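Local coordinates for uncharacterized protein (Ruminococcus gnavus, PDB 4QAN) that is of unknown function but has a cystatin-like fold, belongs as a divergent member to the NTF2-like superfamily, and probably binds a metal ion, at residues Q72-Y86 against K268-L282. Sequence-based numbering, arbitrary orientation.
Sequences QLIDLPAPTSDYSYY and KTMLYGFLGTEDARL
Lys268 NZ is gripped by two backbone carbonyls of the facing loop, at 2.7 Å from Leu76 O and 2.9 Å from Ile74 O, and it also forms a salt bridge with Glu93 of helix 87-108. The ammonium stands above both carbonyl planes, more than 50° out of each. Extended at first, with CG anti to the backbone N (chi1 -178°), the lysine chain bends at chi3 (68°) to bring its end to the pair. Truncating this side chain to an alanine is likely to deprive Ile74 O, Leu76 O and the Glu93 carboxylate of their shared cation, and to weaken the hold on the 3-10 segment 73-75 and on Leu76 after it. Lys268 CG also lies over one face of the Tyr272 ring, toward its rim. Obliquely to that ring, Leu73 CG approaches Tyr272 CE2 and Ile74 CG2 approaches Tyr272 CD2, each at 3.8 Å; Pro79 CD meets the ring's edge near the hydroxyl. Tyr272 OH lies 2.6 Å from a water that also contacts Leu76 O. A second water, accepting from Ile74 N, donates to Glu278 O and Ala280 O, linking the backbones where Leu73 N makes a weak bond to Ala280 O. Farther along, Leu271 CD1 sits at the edges of the Tyr85 and Tyr86 rings, whose hydroxyls bond to Ile232 O and Leu297 O. As a worked example of loop-to-helix packing, the contact joins the connection between helices 61-67 and 87-108 to the end of helix 254-275, which closes in a Schellman motif with Gly276 at C-prime and Thr277 N returning to Tyr272 O.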
loop_
_atom_site.group_PDB
_atom_site.type_symbol
_atom_site.label_atom_id
_atom_site.label_comp_id
_atom_site.label_asym_id
_atom_site.label_seq_id
_atom_site.Cartn_x
_atom_site.Cartn_y
_atom_site.Cartn_z
ATOM N N GLN A 72 10.420 -4.288 10.275
ATOM C CA GLN A 72 10.807 -5.474 9.522
ATOM C C GLN A 72 10.323 -5.276 8.097
ATOM O O GLN A 72 9.398 -4.505 7.848
ATOM C CB GLN A 72 10.339 -6.787 10.155
ATOM C CG GLN A 72 8.845 -7.004 10.247
ATOM C CD GLN A 72 8.514 -8.341 10.892
ATOM O OE1 GLN A 72 9.383 -8.997 11.473
ATOM N NE2 GLN A 72 7.251 -8.754 10.792
ATOM N N LEU A 73 11.002 -5.940 7.173
ATOM C CA LEU A 73 10.862 -5.690 5.740
ATOM C C LEU A 73 9.433 -5.857 5.220
ATOM O O LEU A 73 8.961 -5.011 4.473
ATOM C CB LEU A 73 11.840 -6.593 4.968
ATOM C CG LEU A 73 11.955 -6.348 3.470
ATOM C CD1 LEU A 73 12.519 -4.962 3.211
ATOM C CD2 LEU A 73 12.832 -7.402 2.832
ATOM N N ILE A 74 8.727 -6.917 5.628
ATOM C CA ILE A 74 7.334 -7.107 5.185
ATOM C C ILE A 74 6.375 -6.027 5.665
ATOM O O ILE A 74 5.256 -5.971 5.171
ATOM C CB ILE A 74 6.695 -8.461 5.579
ATOM C CG1 ILE A 74 6.937 -8.774 7.056
ATOM C CG2 ILE A 74 7.164 -9.589 4.674
ATOM C CD1 ILE A 74 5.839 -9.632 7.646
ATOM N N ASP A 75 6.792 -5.178 6.610
ATOM C CA ASP A 75 5.962 -4.048 7.047
ATOM C C ASP A 75 6.199 -2.769 6.244
ATOM O O ASP A 75 5.505 -1.778 6.445
ATOM C CB ASP A 75 6.149 -3.782 8.547
ATOM C CG ASP A 75 5.665 -4.948 9.418
ATOM O OD1 ASP A 75 4.783 -5.715 8.980
ATOM O OD2 ASP A 75 6.168 -5.100 10.544
ATOM N N LEU A 76 7.165 -2.785 5.331
ATOM C CA LEU A 76 7.383 -1.657 4.427
ATOM C C LEU A 76 6.882 -1.980 3.007
ATOM O O LEU A 76 7.017 -3.122 2.562
ATOM C CB LEU A 76 8.871 -1.292 4.379
ATOM C CG LEU A 76 9.423 -0.574 5.622
ATOM C CD1 LEU A 76 10.929 -0.375 5.527
ATOM C CD2 LEU A 76 8.734 0.766 5.854
ATOM N N PRO A 77 6.326 -0.973 2.287
ATOM C CA PRO A 77 5.875 -1.187 0.899
ATOM C C PRO A 77 6.981 -1.688 -0.032
ATOM O O PRO A 77 8.161 -1.449 0.219
ATOM C CB PRO A 77 5.402 0.211 0.441
ATOM C CG PRO A 77 5.114 0.965 1.693
ATOM C CD PRO A 77 6.027 0.396 2.761
ATOM N N ALA A 78 6.587 -2.375 -1.097
ATOM C CA ALA A 78 7.535 -3.015 -2.019
ATOM C C ALA A 78 8.461 -1.988 -2.645
ATOM O O ALA A 78 8.064 -0.826 -2.775
ATOM C CB ALA A 78 6.777 -3.774 -3.106
ATOM N N PRO A 79 9.690 -2.409 -3.041
ATOM C CA PRO A 79 10.730 -1.532 -3.574
ATOM C C PRO A 79 10.558 -1.133 -5.063
ATOM O O PRO A 79 11.393 -1.451 -5.924
ATOM C CB PRO A 79 12.006 -2.352 -3.350
ATOM C CG PRO A 79 11.552 -3.755 -3.493
ATOM C CD PRO A 79 10.207 -3.778 -2.830
ATOM N N THR A 80 9.482 -0.403 -5.330
ATOM C CA THR A 80 9.124 -0.001 -6.679
ATOM C C THR A 80 10.152 0.956 -7.277
ATOM O O THR A 80 10.370 0.946 -8.481
ATOM C CB THR A 80 7.720 0.632 -6.710
ATOM O OG1 THR A 80 6.745 -0.405 -6.591
ATOM C CG2 THR A 80 7.463 1.400 -7.994
ATOM N N SER A 81 10.773 1.777 -6.443
ATOM C CA SER A 81 11.820 2.697 -6.908
ATOM C C SER A 81 13.054 1.958 -7.441
ATOM O O SER A 81 13.795 2.515 -8.236
ATOM C CB SER A 81 12.257 3.624 -5.770
ATOM O OG SER A 81 12.881 2.896 -4.719
ATOM N N ASP A 82 13.285 0.722 -6.993
ATOM C CA ASP A 82 14.338 -0.101 -7.582
ATOM C C ASP A 82 13.812 -1.005 -8.690
ATOM O O ASP A 82 14.512 -1.263 -9.650
ATOM C CB ASP A 82 15.026 -0.944 -6.512
ATOM C CG ASP A 82 15.862 -0.101 -5.563
ATOM O OD1 ASP A 82 16.795 0.578 -6.031
ATOM O OD2 ASP A 82 15.574 -0.108 -4.357
ATOM N N TYR A 83 12.596 -1.509 -8.538
ATOM C CA TYR A 83 12.029 -2.442 -9.499
ATOM C C TYR A 83 10.593 -2.061 -9.800
ATOM O O TYR A 83 9.701 -2.319 -9.000
ATOM C CB TYR A 83 12.098 -3.860 -8.942
ATOM C CG TYR A 83 13.446 -4.228 -8.402
ATOM C CD1 TYR A 83 14.509 -4.488 -9.264
ATOM C CD2 TYR A 83 13.674 -4.325 -7.029
ATOM C CE1 TYR A 83 15.765 -4.839 -8.780
ATOM C CE2 TYR A 83 14.932 -4.670 -6.530
ATOM C CZ TYR A 83 15.971 -4.926 -7.408
ATOM O OH TYR A 83 17.219 -5.271 -6.941
ATOM N N SER A 84 10.360 -1.446 -10.959
ATOM C CA SER A 84 9.021 -0.934 -11.269
ATOM C C SER A 84 7.926 -2.029 -11.306
ATOM O O SER A 84 6.760 -1.732 -11.068
ATOM C CB SER A 84 9.035 -0.073 -12.536
ATOM O OG SER A 84 9.530 -0.792 -13.637
ATOM N N TYR A 85 8.315 -3.284 -11.560
ATOM C CA TYR A 85 7.446 -4.464 -11.376
ATOM C C TYR A 85 6.508 -4.369 -10.154
ATOM O O TYR A 85 5.346 -4.739 -10.233
ATOM C CB TYR A 85 8.329 -5.712 -11.234
ATOM C CG TYR A 85 7.594 -7.009 -10.950
ATOM C CD1 TYR A 85 7.242 -7.374 -9.650
ATOM C CD2 TYR A 85 7.296 -7.891 -11.973
ATOM C CE1 TYR A 85 6.591 -8.577 -9.393
ATOM C CE2 TYR A 85 6.644 -9.081 -11.731
ATOM C CZ TYR A 85 6.288 -9.428 -10.451
ATOM O OH TYR A 85 5.632 -10.620 -10.230
ATOM N N TYR A 86 7.019 -3.877 -9.031
ATOM C CA TYR A 86 6.248 -3.829 -7.792
ATOM C C TYR A 86 5.179 -2.738 -7.682
ATOM O O TYR A 86 4.436 -2.718 -6.686
ATOM C CB TYR A 86 7.203 -3.689 -6.608
ATOM C CG TYR A 86 8.029 -4.923 -6.329
ATOM C CD1 TYR A 86 7.424 -6.119 -5.994
ATOM C CD2 TYR A 86 9.424 -4.881 -6.351
ATOM C CE1 TYR A 86 8.171 -7.246 -5.711
ATOM C CE2 TYR A 86 10.171 -6.003 -6.051
ATOM C CZ TYR A 86 9.535 -7.182 -5.736
ATOM O OH TYR A 86 10.267 -8.314 -5.439
ATOM N N LYS A 268 2.744 -9.356 -1.734
ATOM C CA LYS A 268 4.144 -9.009 -1.455
ATOM C C LYS A 268 4.825 -10.023 -0.552
ATOM O O LYS A 268 5.959 -10.455 -0.791
ATOM C CB LYS A 268 4.224 -7.644 -0.778
ATOM C CG LYS A 268 5.653 -7.191 -0.490
ATOM C CD LYS A 268 5.721 -5.949 0.372
ATOM C CE LYS A 268 5.231 -6.215 1.779
ATOM N NZ LYS A 268 5.051 -4.932 2.511
ATOM N N THR A 269 4.106 -10.414 0.484
ATOM C CA THR A 269 4.636 -11.302 1.462
ATOM C C THR A 269 4.928 -12.664 0.828
ATOM O O THR A 269 5.956 -13.283 1.109
ATOM C CB THR A 269 3.676 -11.375 2.659
ATOM O OG1 THR A 269 3.614 -10.075 3.265
ATOM C CG2 THR A 269 4.143 -12.398 3.679
HETATM N N MSE A 270 4.033 -13.098 -0.052
HETATM C CA MSE A 270 4.187 -14.352 -0.775
HETATM C C MSE A 270 5.402 -14.272 -1.677
HETATM O O MSE A 270 6.241 -15.162 -1.664
HETATM C CB MSE A 270 2.906 -14.674 -1.549
HETATM C CG MSE A 270 3.113 -15.980 -2.314
HETATM SE SE MSE A 270 1.566 -16.548 -3.369
HETATM C CE MSE A 270 1.883 -15.410 -4.947
ATOM N N LEU A 271 5.522 -13.206 -2.457
ATOM C CA LEU A 271 6.683 -13.042 -3.323
ATOM C C LEU A 271 7.986 -13.026 -2.512
ATOM O O LEU A 271 8.990 -13.621 -2.936
ATOM C CB LEU A 271 6.574 -11.762 -4.159
ATOM C CG LEU A 271 5.310 -11.601 -5.004
ATOM C CD1 LEU A 271 5.319 -10.251 -5.678
ATOM C CD2 LEU A 271 5.158 -12.717 -6.028
ATOM N N TYR A 272 7.975 -12.366 -1.346
ATOM C CA TYR A 272 9.171 -12.308 -0.503
ATOM C C TYR A 272 9.512 -13.718 -0.031
ATOM O O TYR A 272 10.690 -14.061 0.133
ATOM C CB TYR A 272 8.966 -11.365 0.690
ATOM C CG TYR A 272 9.047 -9.865 0.382
ATOM C CD1 TYR A 272 9.070 -9.372 -0.933
ATOM C CD2 TYR A 272 9.100 -8.946 1.416
ATOM C CE1 TYR A 272 9.143 -8.013 -1.177
ATOM C CE2 TYR A 272 9.152 -7.585 1.176
ATOM C CZ TYR A 272 9.178 -7.127 -0.112
ATOM O OH TYR A 272 9.249 -5.777 -0.321
ATOM N N GLY A 273 8.491 -14.547 0.156
ATOM C CA GLY A 273 8.708 -15.955 0.524
ATOM C C GLY A 273 9.517 -16.717 -0.521
ATOM O O GLY A 273 10.431 -17.481 -0.180
ATOM N N PHE A 274 9.179 -16.524 -1.796
ATOM C CA PHE A 274 9.911 -17.179 -2.897
ATOM C C PHE A 274 11.301 -16.561 -3.054
ATOM O O PHE A 274 12.255 -17.246 -3.396
ATOM C CB PHE A 274 9.159 -17.071 -4.231
ATOM C CG PHE A 274 7.864 -17.830 -4.272
ATOM C CD1 PHE A 274 7.846 -19.209 -4.184
ATOM C CD2 PHE A 274 6.657 -17.161 -4.449
ATOM C CE1 PHE A 274 6.651 -19.903 -4.234
ATOM C CE2 PHE A 274 5.456 -17.856 -4.494
ATOM C CZ PHE A 274 5.458 -19.230 -4.396
ATOM N N LEU A 275 11.407 -15.265 -2.804
ATOM C CA LEU A 275 12.691 -14.584 -2.845
ATOM C C LEU A 275 13.594 -14.897 -1.656
ATOM O O LEU A 275 14.771 -14.544 -1.675
ATOM C CB LEU A 275 12.475 -13.082 -2.913
ATOM C CG LEU A 275 11.825 -12.569 -4.195
ATOM C CD1 LEU A 275 11.304 -11.146 -4.009
ATOM C CD2 LEU A 275 12.820 -12.631 -5.332
ATOM N N GLY A 276 13.057 -15.527 -0.613
ATOM C CA GLY A 276 13.830 -15.789 0.608
ATOM C C GLY A 276 14.025 -14.584 1.529
ATOM O O GLY A 276 14.974 -14.532 2.280
ATOM N N THR A 277 13.109 -13.631 1.507
ATOM C CA THR A 277 13.298 -12.379 2.229
ATOM C C THR A 277 12.160 -12.036 3.168
ATOM O O THR A 277 12.160 -10.952 3.741
ATOM C CB THR A 277 13.370 -11.207 1.254
ATOM O OG1 THR A 277 12.195 -11.206 0.444
ATOM C CG2 THR A 277 14.598 -11.291 0.395
ATOM N N GLU A 278 11.192 -12.934 3.332
ATOM C CA GLU A 278 9.990 -12.616 4.130
ATOM C C GLU A 278 10.336 -12.320 5.595
ATOM O O GLU A 278 9.666 -11.511 6.238
ATOM C CB GLU A 278 8.923 -13.726 4.030
ATOM C CG GLU A 278 9.143 -14.953 4.936
ATOM C CD GLU A 278 10.284 -15.858 4.501
ATOM O OE1 GLU A 278 10.879 -15.643 3.422
ATOM O OE2 GLU A 278 10.585 -16.811 5.243
ATOM N N ASP A 279 11.391 -12.962 6.097
ATOM C CA ASP A 279 11.850 -12.775 7.484
ATOM C C ASP A 279 13.058 -11.813 7.645
ATOM O O ASP A 279 13.669 -11.764 8.704
ATOM C CB ASP A 279 12.164 -14.136 8.118
ATOM C CG ASP A 279 13.198 -14.933 7.329
ATOM O OD1 ASP A 279 13.485 -14.577 6.160
ATOM O OD2 ASP A 279 13.715 -15.929 7.880
ATOM N N ALA A 280 13.378 -11.031 6.618
ATOM C CA ALA A 280 14.510 -10.105 6.677
ATOM C C ALA A 280 14.280 -8.976 7.689
ATOM O O ALA A 280 13.176 -8.420 7.781
ATOM C CB ALA A 280 14.776 -9.512 5.295
ATOM N N ARG A 281 15.327 -8.652 8.438
ATOM C CA ARG A 281 15.330 -7.515 9.374
ATOM C C ARG A 281 16.211 -6.379 8.850
ATOM O O ARG A 281 17.186 -6.627 8.147
ATOM C CB ARG A 281 15.848 -7.957 10.738
ATOM C CG ARG A 281 14.760 -8.370 11.706
ATOM C CD ARG A 281 14.019 -9.606 11.251
ATOM N NE ARG A 281 13.142 -10.091 12.306
ATOM C CZ ARG A 281 12.323 -11.133 12.190
ATOM N NH1 ARG A 281 12.249 -11.816 11.055
ATOM N NH2 ARG A 281 11.565 -11.490 13.220
ATOM N N LEU A 282 15.878 -5.142 9.206
ATOM C CA LEU A 282 16.668 -3.982 8.776
ATOM C C LEU A 282 17.666 -3.480 9.814
ATOM O O LEU A 282 18.468 -2.594 9.515
ATOM C CB LEU A 282 15.750 -2.824 8.390
ATOM C CG LEU A 282 14.704 -3.139 7.327
ATOM C CD1 LEU A 282 13.841 -1.917 7.092
ATOM C CD2 LEU A 282 15.349 -3.603 6.029
HETATM O O HOH W 1 10.280 -9.002 7.215
HETATM O O HOH W 2 9.353 -4.144 1.722
#